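Local coordinates for putative histidinol-phosphate aminotransferase (Erwinia carotovora atroseptica, PDB 3LY1), which binds pyridoxal 5'-phosphate and probably works as a transaminase of the histidinol-phosphate aminotransferase type, passing amino groups between substrates through that cofactor, at residues F176-A181 and R192-M197; I205-T210 and Y224-P229; G155-A160 and V186-F191. All blocks are in the same frame, centred on the assembly; numbering follows the deposited sequence.

Interaction 1: F176-A181 and R192-M197; sequences FIVDEA and RSISPM. With PLP (pyridoxal-5'-phosphate), chain E.
The C-terminal end of strand 174-179, where the pyridine ring of the cofactor is anchored, meets here the turn that leads into helix 195-199. E180 carries the contact. Its side chain runs extended beyond CG (chi2 -175°) and presents both carboxylate oxygens to the turn, like a fork. E180 OE1 accepts a hydrogen bond from S193 OG at 2.7 Å, and E180 OE2 a nearly straight one from I194 N at 3.0 Å. Each oxygen uses its syn lone pair, so the two bonds fix the rotation of the carboxylate. A water donates to E180 OE2 and to R192 O, adding a third link. S193 OG, anti to its own backbone N, also accepts from S195 N at 3.1 Å, a capping bond in the turn that leads into the helix; E180 thereby positions the capping hydroxyl. The segments belong to a beta-alpha-beta unit, strand 174-179, helix 195-199 and strand 205-210, in the large sheet of an aspartate-aminotransferase-like fold. Beside the carboxylate, the side chains of I194 and V178 cross at about a right angle, I194 CG2 lying 4.0 Å from V178 CB. D179 serves the cofactor: PLP N1 donates to D179 OD2 at 2.7 Å, a hydrogen bond whose acidic partner probably favours the protonated pyridine nitrogen. D179 OD1 accepts from A181 N in an Asx turn, and Y146 OH also bonds D179 OD2.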
loop_
_atom_site.group_PDB
_atom_site.type_symbol
_atom_site.label_atom_id
_atom_site.label_comp_id
_atom_site.label_asym_id
_atom_site.label_seq_id
_atom_site.Cartn_x
_atom_site.Cartn_y
_atom_site.Cartn_z
ATOM N N PHE A 176 -15.223 16.262 -7.187
ATOM C CA PHE A 176 -14.071 16.649 -7.964
ATOM C C PHE A 176 -12.870 16.002 -7.310
ATOM O O PHE A 176 -12.663 16.156 -6.111
ATOM C CB PHE A 176 -13.883 18.175 -7.973
ATOM C CG PHE A 176 -14.899 18.900 -8.766
ATOM C CD1 PHE A 176 -16.116 19.249 -8.200
ATOM C CD2 PHE A 176 -14.660 19.200 -10.107
ATOM C CE1 PHE A 176 -17.105 19.882 -8.976
ATOM C CE2 PHE A 176 -15.628 19.836 -10.878
ATOM C CZ PHE A 176 -16.853 20.154 -10.337
ATOM N N ILE A 177 -12.094 15.261 -8.086
ATOM C CA ILE A 177 -10.788 14.779 -7.662
ATOM C C ILE A 177 -9.744 15.612 -8.408
ATOM O O ILE A 177 -9.679 15.586 -9.638
ATOM C CB ILE A 177 -10.574 13.293 -8.002
ATOM C CG1 ILE A 177 -11.630 12.377 -7.356
ATOM C CG2 ILE A 177 -9.144 12.839 -7.613
ATOM C CD1 ILE A 177 -11.674 10.955 -7.962
ATOM N N VAL A 178 -8.902 16.325 -7.663
ATOM C CA VAL A 178 -7.892 17.180 -8.234
ATOM C C VAL A 178 -6.528 16.621 -7.858
ATOM O O VAL A 178 -6.205 16.506 -6.671
ATOM C CB VAL A 178 -8.002 18.674 -7.753
ATOM C CG1 VAL A 178 -7.051 19.569 -8.531
ATOM C CG2 VAL A 178 -9.462 19.202 -7.854
ATOM N N ASP A 179 -5.756 16.244 -8.880
ATOM C CA ASP A 179 -4.509 15.493 -8.729
ATOM C C ASP A 179 -3.357 16.440 -8.982
ATOM O O ASP A 179 -3.076 16.799 -10.124
ATOM C CB ASP A 179 -4.529 14.265 -9.684
ATOM C CG ASP A 179 -3.312 13.354 -9.544
ATOM O OD1 ASP A 179 -2.259 13.798 -8.957
ATOM O OD2 ASP A 179 -3.408 12.174 -10.063
ATOM N N GLU A 180 -2.700 16.861 -7.898
ATOM C CA GLU A 180 -1.630 17.826 -7.978
ATOM C C GLU A 180 -0.270 17.193 -7.745
ATOM O O GLU A 180 0.606 17.809 -7.145
ATOM C CB GLU A 180 -1.904 18.950 -6.995
ATOM C CG GLU A 180 -3.210 19.728 -7.348
ATOM C CD GLU A 180 -3.497 20.958 -6.458
ATOM O OE1 GLU A 180 -2.694 21.307 -5.546
ATOM O OE2 GLU A 180 -4.560 21.587 -6.703
ATOM N N ALA A 181 -0.089 15.965 -8.252
ATOM C CA ALA A 181 1.185 15.233 -8.183
ATOM C C ALA A 181 2.366 16.130 -8.511
ATOM O O ALA A 181 3.356 16.121 -7.787
ATOM C CB ALA A 181 1.153 14.015 -9.136
ATOM N N ARG A 192 -2.997 27.689 -9.319
ATOM C CA ARG A 192 -3.228 27.773 -7.878
ATOM C C ARG A 192 -3.579 26.386 -7.336
ATOM O O ARG A 192 -4.399 25.688 -7.934
ATOM C CB ARG A 192 -4.385 28.758 -7.579
ATOM C CG ARG A 192 -3.951 30.087 -7.008
ATOM C CD ARG A 192 -4.779 31.295 -7.434
ATOM N NE ARG A 192 -6.201 31.124 -7.747
ATOM C CZ ARG A 192 -6.813 31.858 -8.675
ATOM N NH1 ARG A 192 -6.110 32.743 -9.366
ATOM N NH2 ARG A 192 -8.104 31.706 -8.948
ATOM N N SER A 193 -2.969 25.980 -6.220
ATOM C CA SER A 193 -3.430 24.754 -5.528
ATOM C C SER A 193 -4.887 24.937 -5.070
ATOM O O SER A 193 -5.320 26.045 -4.671
ATOM C CB SER A 193 -2.553 24.350 -4.340
ATOM O OG SER A 193 -3.115 23.223 -3.657
ATOM N N ILE A 194 -5.657 23.859 -5.173
ATOM C CA ILE A 194 -7.046 23.864 -4.754
ATOM C C ILE A 194 -7.164 23.763 -3.242
ATOM O O ILE A 194 -8.239 23.929 -2.686
ATOM C CB ILE A 194 -7.841 22.744 -5.458
ATOM C CG1 ILE A 194 -9.343 23.082 -5.493
ATOM C CG2 ILE A 194 -7.568 21.335 -4.861
ATOM C CD1 ILE A 194 -9.691 24.101 -6.530
ATOM N N SER A 195 -6.063 23.474 -2.580
ATOM C CA SER A 195 -6.046 23.272 -1.136
ATOM C C SER A 195 -6.807 24.298 -0.267
ATOM O O SER A 195 -7.540 23.890 0.654
ATOM C CB SER A 195 -4.599 23.138 -0.636
ATOM O OG SER A 195 -4.598 22.638 0.684
ATOM N N PRO A 196 -6.646 25.616 -0.541
ATOM C CA PRO A 196 -7.377 26.539 0.321
ATOM C C PRO A 196 -8.917 26.385 0.248
ATOM O O PRO A 196 -9.585 26.699 1.230
ATOM C CB PRO A 196 -6.908 27.912 -0.151
ATOM C CG PRO A 196 -5.546 27.665 -0.688
ATOM C CD PRO A 196 -5.689 26.333 -1.392
HETATM N N MSE A 197 -9.476 25.893 -0.865
HETATM C CA MSE A 197 -10.926 25.680 -0.939
HETATM C C MSE A 197 -11.380 24.602 0.074
HETATM O O MSE A 197 -12.487 24.649 0.599
HETATM C CB MSE A 197 -11.360 25.326 -2.370
HETATM C CG MSE A 197 -10.923 26.350 -3.442
HETATM SE SE MSE A 197 -11.579 28.142 -3.118
HETATM C CE MSE A 197 -9.935 29.099 -2.680
HETATM N N1 PLP E . -1.009 11.103 -10.441
HETATM C C2 PLP E . -0.297 11.436 -11.574
HETATM C C2A PLP E . -0.789 12.579 -12.427
HETATM C C3 PLP E . 0.829 10.680 -11.902
HETATM O O3 PLP E . 1.520 10.996 -13.027
HETATM C C4 PLP E . 1.218 9.601 -11.077
HETATM C C4A PLP E . 2.502 8.858 -11.341
HETATM O O4A PLP E . 2.659 8.465 -12.485
HETATM C C5 PLP E . 0.474 9.273 -9.937
HETATM C C6 PLP E . -0.654 10.044 -9.654
HETATM C C5A PLP E . 0.837 8.118 -9.029
HETATM O O4P PLP E . 2.119 8.241 -8.386
HETATM P P PLP E . 2.383 7.615 -6.942
HETATM O O1P PLP E . 1.570 6.381 -6.703
HETATM O O2P PLP E . 2.020 8.757 -6.031
HETATM O O3P PLP E . 3.880 7.359 -6.990
HETATM O O HOH W 1 -5.072 23.024 -8.903
#

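Interaction 2: I205-T210 and Y224-P229; sequences IILLKT and YAVAHP. With PLP (pyridoxal-5'-phosphate), chain E; EDO (1,2-ethanediol), chain H.
K209 and Y224 lie side by side and point the same way, facing each other as a hydrogen-bonded pair across two antiparallel strands. Y224 holds its ring in the crowded position between backbone N and carbonyl carbon (chi1 61°), which brings the ring over the neighbouring strand. K209 CB then sits over one ring face as a CH-pi contact, 4.0 Å from the Y224 centroid and offset toward the rim. Beyond CB the lysine chain bends at chi3 and chi4; K209 CE passes 3.5 Å from Y224 OH, and NZ goes on to a salt bridge with E184. The phenol is gripped by H64 and by an ethanediol, probably from the crystallisation liquor, whose O1 is hydrogen-bonded to Y224 OH at 2.8 Å. On the same face, L207 and V226 form the other hydrogen-bonded pair, meeting CB to CB. L208 and A225 occupy the opposite face as a non-hydrogen-bonded pair: L208 CG is anti to the carbonyl carbon, and L208 CD2 reaches back to A225 CB at 3.6 Å. Four backbone bonds fasten the strands, the straightest from K209 N to Y224 O, at 177°. Past the pairing, a water donates to I205 O and accepts from H228 N, bridging the two segments where they diverge. At the far end T210 OG1, anti to its backbone N, donates to the phosphate oxygen PLP O2P at 2.6 Å. Strand 205-210 pairs parallel with 174-179 on its other side, and strand 223-226 pairs antiparallel with 71-74. Helices 76-88 and 229-235 pack on the face with I206, L208 and A225, whereas helix 195-199 packs against I205 and L207.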
loop_
_atom_site.group_PDB
_atom_site.type_symbol
_atom_site.label_atom_id
_atom_site.label_comp_id
_atom_site.label_asym_id
_atom_site.label_seq_id
_atom_site.Cartn_x
_atom_site.Cartn_y
_atom_site.Cartn_z
ATOM N N ILE A 205 -14.526 18.305 -2.942
ATOM C CA ILE A 205 -13.177 18.232 -3.489
ATOM C C ILE A 205 -12.324 17.214 -2.745
ATOM O O ILE A 205 -12.241 17.269 -1.520
ATOM C CB ILE A 205 -12.386 19.566 -3.361
ATOM C CG1 ILE A 205 -13.200 20.767 -3.816
ATOM C CG2 ILE A 205 -11.037 19.433 -4.100
ATOM C CD1 ILE A 205 -12.514 22.155 -3.571
ATOM N N ILE A 206 -11.670 16.326 -3.502
ATOM C CA ILE A 206 -10.560 15.467 -3.040
ATOM C C ILE A 206 -9.279 15.965 -3.760
ATOM O O ILE A 206 -9.185 15.970 -4.994
ATOM C CB ILE A 206 -10.864 13.933 -3.357
ATOM C CG1 ILE A 206 -12.133 13.461 -2.639
ATOM C CG2 ILE A 206 -9.661 13.013 -3.055
ATOM C CD1 ILE A 206 -12.846 12.162 -3.299
ATOM N N LEU A 207 -8.327 16.435 -2.975
ATOM C CA LEU A 207 -6.996 16.761 -3.446
ATOM C C LEU A 207 -6.106 15.575 -3.198
ATOM O O LEU A 207 -6.042 15.044 -2.077
ATOM C CB LEU A 207 -6.448 17.955 -2.697
ATOM C CG LEU A 207 -4.991 18.355 -2.880
ATOM C CD1 LEU A 207 -4.678 18.622 -4.366
ATOM C CD2 LEU A 207 -4.714 19.572 -2.028
ATOM N N LEU A 208 -5.397 15.169 -4.226
ATOM C CA LEU A 208 -4.434 14.079 -4.114
ATOM C C LEU A 208 -3.048 14.633 -4.333
ATOM O O LEU A 208 -2.806 15.411 -5.302
ATOM C CB LEU A 208 -4.723 13.006 -5.135
ATOM C CG LEU A 208 -6.049 12.262 -5.008
ATOM C CD1 LEU A 208 -6.173 11.346 -6.154
ATOM C CD2 LEU A 208 -6.224 11.526 -3.617
ATOM N N LYS A 209 -2.155 14.215 -3.436
ATOM C CA LYS A 209 -0.758 14.594 -3.505
ATOM C C LYS A 209 0.133 13.396 -3.208
ATOM O O LYS A 209 -0.324 12.356 -2.719
ATOM C CB LYS A 209 -0.460 15.802 -2.587
ATOM C CG LYS A 209 -0.946 17.157 -3.211
ATOM C CD LYS A 209 -0.572 18.397 -2.403
ATOM C CE LYS A 209 0.942 18.662 -2.463
ATOM N NZ LYS A 209 1.392 19.221 -3.792
ATOM N N THR A 210 1.407 13.518 -3.574
ATOM C CA THR A 210 2.357 12.407 -3.488
ATOM C C THR A 210 3.735 12.946 -3.119
ATOM O O THR A 210 4.017 14.086 -3.402
ATOM C CB THR A 210 2.443 11.628 -4.806
ATOM O OG1 THR A 210 3.300 10.482 -4.635
ATOM C CG2 THR A 210 2.940 12.515 -5.937
ATOM N N TYR A 224 -1.016 11.033 -0.167
ATOM C CA TYR A 224 -2.118 11.367 0.719
ATOM C C TYR A 224 -3.262 12.059 -0.034
ATOM O O TYR A 224 -3.085 12.531 -1.182
ATOM C CB TYR A 224 -1.662 12.202 1.931
ATOM C CG TYR A 224 -1.050 13.541 1.609
ATOM C CD1 TYR A 224 0.263 13.644 1.188
ATOM C CD2 TYR A 224 -1.788 14.714 1.729
ATOM C CE1 TYR A 224 0.841 14.870 0.914
ATOM C CE2 TYR A 224 -1.226 15.950 1.421
ATOM C CZ TYR A 224 0.090 16.031 1.036
ATOM O OH TYR A 224 0.630 17.263 0.747
ATOM N N ALA A 225 -4.438 12.023 0.591
ATOM C CA ALA A 225 -5.607 12.808 0.176
ATOM C C ALA A 225 -5.897 13.902 1.225
ATOM O O ALA A 225 -5.670 13.721 2.444
ATOM C CB ALA A 225 -6.819 11.920 -0.055
ATOM N N VAL A 226 -6.385 15.036 0.746
ATOM C CA VAL A 226 -6.908 16.115 1.577
ATOM C C VAL A 226 -8.368 16.349 1.200
ATOM O O VAL A 226 -8.714 16.449 0.000
ATOM C CB VAL A 226 -6.082 17.398 1.437
ATOM C CG1 VAL A 226 -6.474 18.403 2.558
ATOM C CG2 VAL A 226 -4.555 17.087 1.408
ATOM N N ALA A 227 -9.267 16.338 2.189
ATOM C CA ALA A 227 -10.679 16.571 1.901
ATOM C C ALA A 227 -11.431 16.900 3.184
ATOM O O ALA A 227 -10.866 16.832 4.273
ATOM C CB ALA A 227 -11.285 15.346 1.219
ATOM N N HIS A 228 -12.723 17.206 3.068
ATOM C CA HIS A 228 -13.551 17.385 4.262
ATOM C C HIS A 228 -13.497 16.060 5.041
ATOM O O HIS A 228 -13.371 15.005 4.434
ATOM C CB HIS A 228 -14.989 17.728 3.856
ATOM C CG HIS A 228 -15.884 18.101 5.006
ATOM N ND1 HIS A 228 -16.736 17.198 5.615
ATOM C CD2 HIS A 228 -16.109 19.294 5.602
ATOM C CE1 HIS A 228 -17.413 17.816 6.570
ATOM N NE2 HIS A 228 -17.044 19.089 6.590
ATOM N N PRO A 229 -13.595 16.101 6.380
ATOM C CA PRO A 229 -13.541 14.825 7.088
ATOM C C PRO A 229 -14.569 13.778 6.693
ATOM O O PRO A 229 -14.241 12.617 6.768
ATOM C CB PRO A 229 -13.741 15.225 8.539
ATOM C CG PRO A 229 -13.124 16.534 8.619
ATOM C CD PRO A 229 -13.544 17.237 7.324
HETATM N N1 PLP E . -1.009 11.103 -10.441
HETATM C C2 PLP E . -0.297 11.436 -11.574
HETATM C C2A PLP E . -0.789 12.579 -12.427
HETATM C C3 PLP E . 0.829 10.680 -11.902
HETATM O O3 PLP E . 1.520 10.996 -13.027
HETATM C C4 PLP E . 1.218 9.601 -11.077
HETATM C C4A PLP E . 2.502 8.858 -11.341
HETATM O O4A PLP E . 2.659 8.465 -12.485
HETATM C C5 PLP E . 0.474 9.273 -9.937
HETATM C C6 PLP E . -0.654 10.044 -9.654
HETATM C C5A PLP E . 0.837 8.118 -9.029
HETATM O O4P PLP E . 2.119 8.241 -8.386
HETATM P P PLP E . 2.383 7.615 -6.942
HETATM O O1P PLP E . 1.570 6.381 -6.703
HETATM O O2P PLP E . 2.020 8.757 -6.031
HETATM O O3P PLP E . 3.880 7.359 -6.990
HETATM C C1 EDO H . 3.842 16.927 0.495
HETATM O O1 EDO H . 3.098 17.470 -0.589
HETATM C C2 EDO H . 3.965 17.993 1.571
HETATM O O2 EDO H . 5.040 18.851 1.211
HETATM O O HOH W 2 -13.985 17.876 0.466
#

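Interaction 3: G155-A160 and V186-F191; sequences GTITPA and VNDPRF
An Asx turn, overlapping a type I beta turn from D188 to F191, presents one backbone carbonyl to the start of helix 160-168. R190 O accepts from A160 N at 2.8 Å, with the donor nearly along the C=O axis and the N-H pointing almost straight at the oxygen (174°). Since P159 stands at the N-cap, this carbonyl takes up the N-H of the first helical residue, for which the helix has no earlier carbonyl. P159 CB and R190 CB touch alongside this bond at 3.9 Å. The turn is braced by its own side chains. D188 OD1 accepts from R190 N, which approaches from above the carboxylate plane, and, on the syn lone pair of OD1, from R190 NE. D188 OD2 offers its syn lone pair to R190 NH2 at 2.6 Å, so the arginine, bent at chi3 (-63°), grips the carboxylate side-on with two nitrogens. I157 points into the loop, with CG1 in the crowded position between backbone N and carbonyl carbon (chi1 61°). Its two branches divide the work: I157 CD1 lies 3.6 Å from D188 OD2, against the salt-bridged carboxylate, while I157 CG2 approaches V186 CG2 at 3.8 Å and, obliquely, F191 CD1 at 3.7 Å. V186 CG2 in turn sits over the centre of one F191 ring face. The loop has a further anchor: E291 OE1 accepts from N187 N and D188 N. Two loops that follow parallel strands 143-148 and 174-179 are joined by the backbone bond to the helix N terminus and by the packing of I157; the Asx turn and its salt bridge brace the second loop from within.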
loop_
_atom_site.group_PDB
_atom_site.type_symbol
_atom_site.label_atom_id
_atom_site.label_comp_id
_atom_site.label_asym_id
_atom_site.label_seq_id
_atom_site.Cartn_x
_atom_site.Cartn_y
_atom_site.Cartn_z
ATOM N N GLY A 155 1.737 18.072 -19.625
ATOM C CA GLY A 155 2.529 18.964 -18.757
ATOM C C GLY A 155 1.928 20.334 -18.442
ATOM O O GLY A 155 2.506 21.111 -17.694
ATOM N N THR A 156 0.757 20.630 -19.004
ATOM C CA THR A 156 0.178 21.958 -18.896
ATOM C C THR A 156 -0.667 22.101 -17.640
ATOM O O THR A 156 -1.134 21.123 -17.067
ATOM C CB THR A 156 -0.682 22.264 -20.110
ATOM O OG1 THR A 156 -1.664 21.211 -20.307
ATOM C CG2 THR A 156 0.247 22.356 -21.363
ATOM N N ILE A 157 -0.868 23.347 -17.240
ATOM C CA ILE A 157 -1.841 23.682 -16.195
ATOM C C ILE A 157 -3.126 24.257 -16.786
ATOM O O ILE A 157 -3.142 24.793 -17.908
ATOM C CB ILE A 157 -1.256 24.652 -15.140
ATOM C CG1 ILE A 157 -0.823 25.989 -15.759
ATOM C CG2 ILE A 157 -0.106 23.962 -14.369
ATOM C CD1 ILE A 157 -1.919 27.105 -15.760
ATOM N N THR A 158 -4.200 24.103 -16.018
ATOM C CA THR A 158 -5.471 24.754 -16.255
ATOM C C THR A 158 -5.523 25.907 -15.258
ATOM O O THR A 158 -5.337 25.703 -14.072
ATOM C CB THR A 158 -6.614 23.786 -15.996
ATOM O OG1 THR A 158 -6.468 22.654 -16.866
ATOM C CG2 THR A 158 -7.999 24.462 -16.258
ATOM N N PRO A 159 -5.731 27.145 -15.738
ATOM C CA PRO A 159 -5.794 28.276 -14.788
ATOM C C PRO A 159 -6.788 28.106 -13.635
ATOM O O PRO A 159 -7.910 27.620 -13.836
ATOM C CB PRO A 159 -6.205 29.445 -15.676
ATOM C CG PRO A 159 -5.786 29.064 -17.048
ATOM C CD PRO A 159 -6.016 27.578 -17.112
ATOM N N ALA A 160 -6.404 28.545 -12.438
ATOM C CA ALA A 160 -7.311 28.438 -11.288
ATOM C C ALA A 160 -8.649 29.163 -11.483
ATOM O O ALA A 160 -9.690 28.690 -10.974
ATOM C CB ALA A 160 -6.639 28.915 -10.028
ATOM N N VAL A 186 5.565 23.908 -10.709
ATOM C CA VAL A 186 4.860 24.863 -11.571
ATOM C C VAL A 186 5.491 26.262 -11.484
ATOM O O VAL A 186 5.863 26.718 -10.403
ATOM C CB VAL A 186 3.334 24.958 -11.243
ATOM C CG1 VAL A 186 2.731 26.144 -11.986
ATOM C CG2 VAL A 186 2.556 23.620 -11.615
ATOM N N ASN A 187 5.639 26.914 -12.642
ATOM C CA ASN A 187 6.074 28.329 -12.700
ATOM C C ASN A 187 4.929 29.273 -13.087
ATOM O O ASN A 187 4.954 30.431 -12.766
ATOM C CB ASN A 187 7.245 28.466 -13.687
ATOM C CG ASN A 187 8.553 27.937 -13.097
ATOM O OD1 ASN A 187 9.058 28.485 -12.116
ATOM N ND2 ASN A 187 9.069 26.838 -13.653
ATOM N N ASP A 188 3.927 28.767 -13.781
ATOM C CA ASP A 188 2.837 29.607 -14.295
ATOM C C ASP A 188 2.021 30.223 -13.136
ATOM O O ASP A 188 1.451 29.489 -12.336
ATOM C CB ASP A 188 1.947 28.731 -15.176
ATOM C CG ASP A 188 0.992 29.518 -16.052
ATOM O OD1 ASP A 188 0.499 30.564 -15.604
ATOM O OD2 ASP A 188 0.711 29.040 -17.190
ATOM N N PRO A 189 1.928 31.566 -13.062
ATOM C CA PRO A 189 1.162 32.186 -11.971
ATOM C C PRO A 189 -0.369 32.083 -12.088
ATOM O O PRO A 189 -1.035 32.454 -11.131
ATOM C CB PRO A 189 1.589 33.660 -12.044
ATOM C CG PRO A 189 1.880 33.862 -13.482
ATOM C CD PRO A 189 2.574 32.596 -13.909
ATOM N N ARG A 190 -0.910 31.579 -13.212
ATOM C CA ARG A 190 -2.347 31.303 -13.318
ATOM C C ARG A 190 -2.708 30.018 -12.546
ATOM O O ARG A 190 -3.899 29.739 -12.290
ATOM C CB ARG A 190 -2.765 31.136 -14.784
ATOM C CG ARG A 190 -2.537 32.429 -15.635
ATOM C CD ARG A 190 -2.708 32.193 -17.113
ATOM N NE ARG A 190 -1.719 31.256 -17.625
ATOM C CZ ARG A 190 -1.609 30.877 -18.892
ATOM N NH1 ARG A 190 -2.390 31.376 -19.832
ATOM N NH2 ARG A 190 -0.686 29.986 -19.232
ATOM N N PHE A 191 -1.690 29.220 -12.213
ATOM C CA PHE A 191 -1.890 28.002 -11.434
ATOM C C PHE A 191 -2.020 28.335 -9.956
ATOM O O PHE A 191 -1.238 29.124 -9.426
ATOM C CB PHE A 191 -0.709 27.022 -11.582
ATOM C CG PHE A 191 -0.814 25.823 -10.642
ATOM C CD1 PHE A 191 -1.535 24.717 -11.016
ATOM C CD2 PHE A 191 -0.251 25.840 -9.389
ATOM C CE1 PHE A 191 -1.664 23.629 -10.158
ATOM C CE2 PHE A 191 -0.381 24.771 -8.512
ATOM C CZ PHE A 191 -1.093 23.651 -8.908
#

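From the N terminus, the chain first reaches 155-160, the loop before helix 160-168. It then runs through that helix and strand 174-179, opening interaction 1 before 186-191 returns to close interaction 3, which ties the loop after strand 174-179 to the start of helix 160-168. Interaction 1 closes directly afterwards at 192-197, so the two cross, and they touch where R192 packs on A160. Interaction 2 follows in series: 205-210 pairs with 224-229 after an excursion that includes K213 and R221 of the cofactor pocket. Interactions 1 and 2 share the sheet, strands 174-179 and 205-210 being neighbours, and both touch PLP. Interactions 2 and 3 do not touch; their nearest atoms are about 7 Å apart.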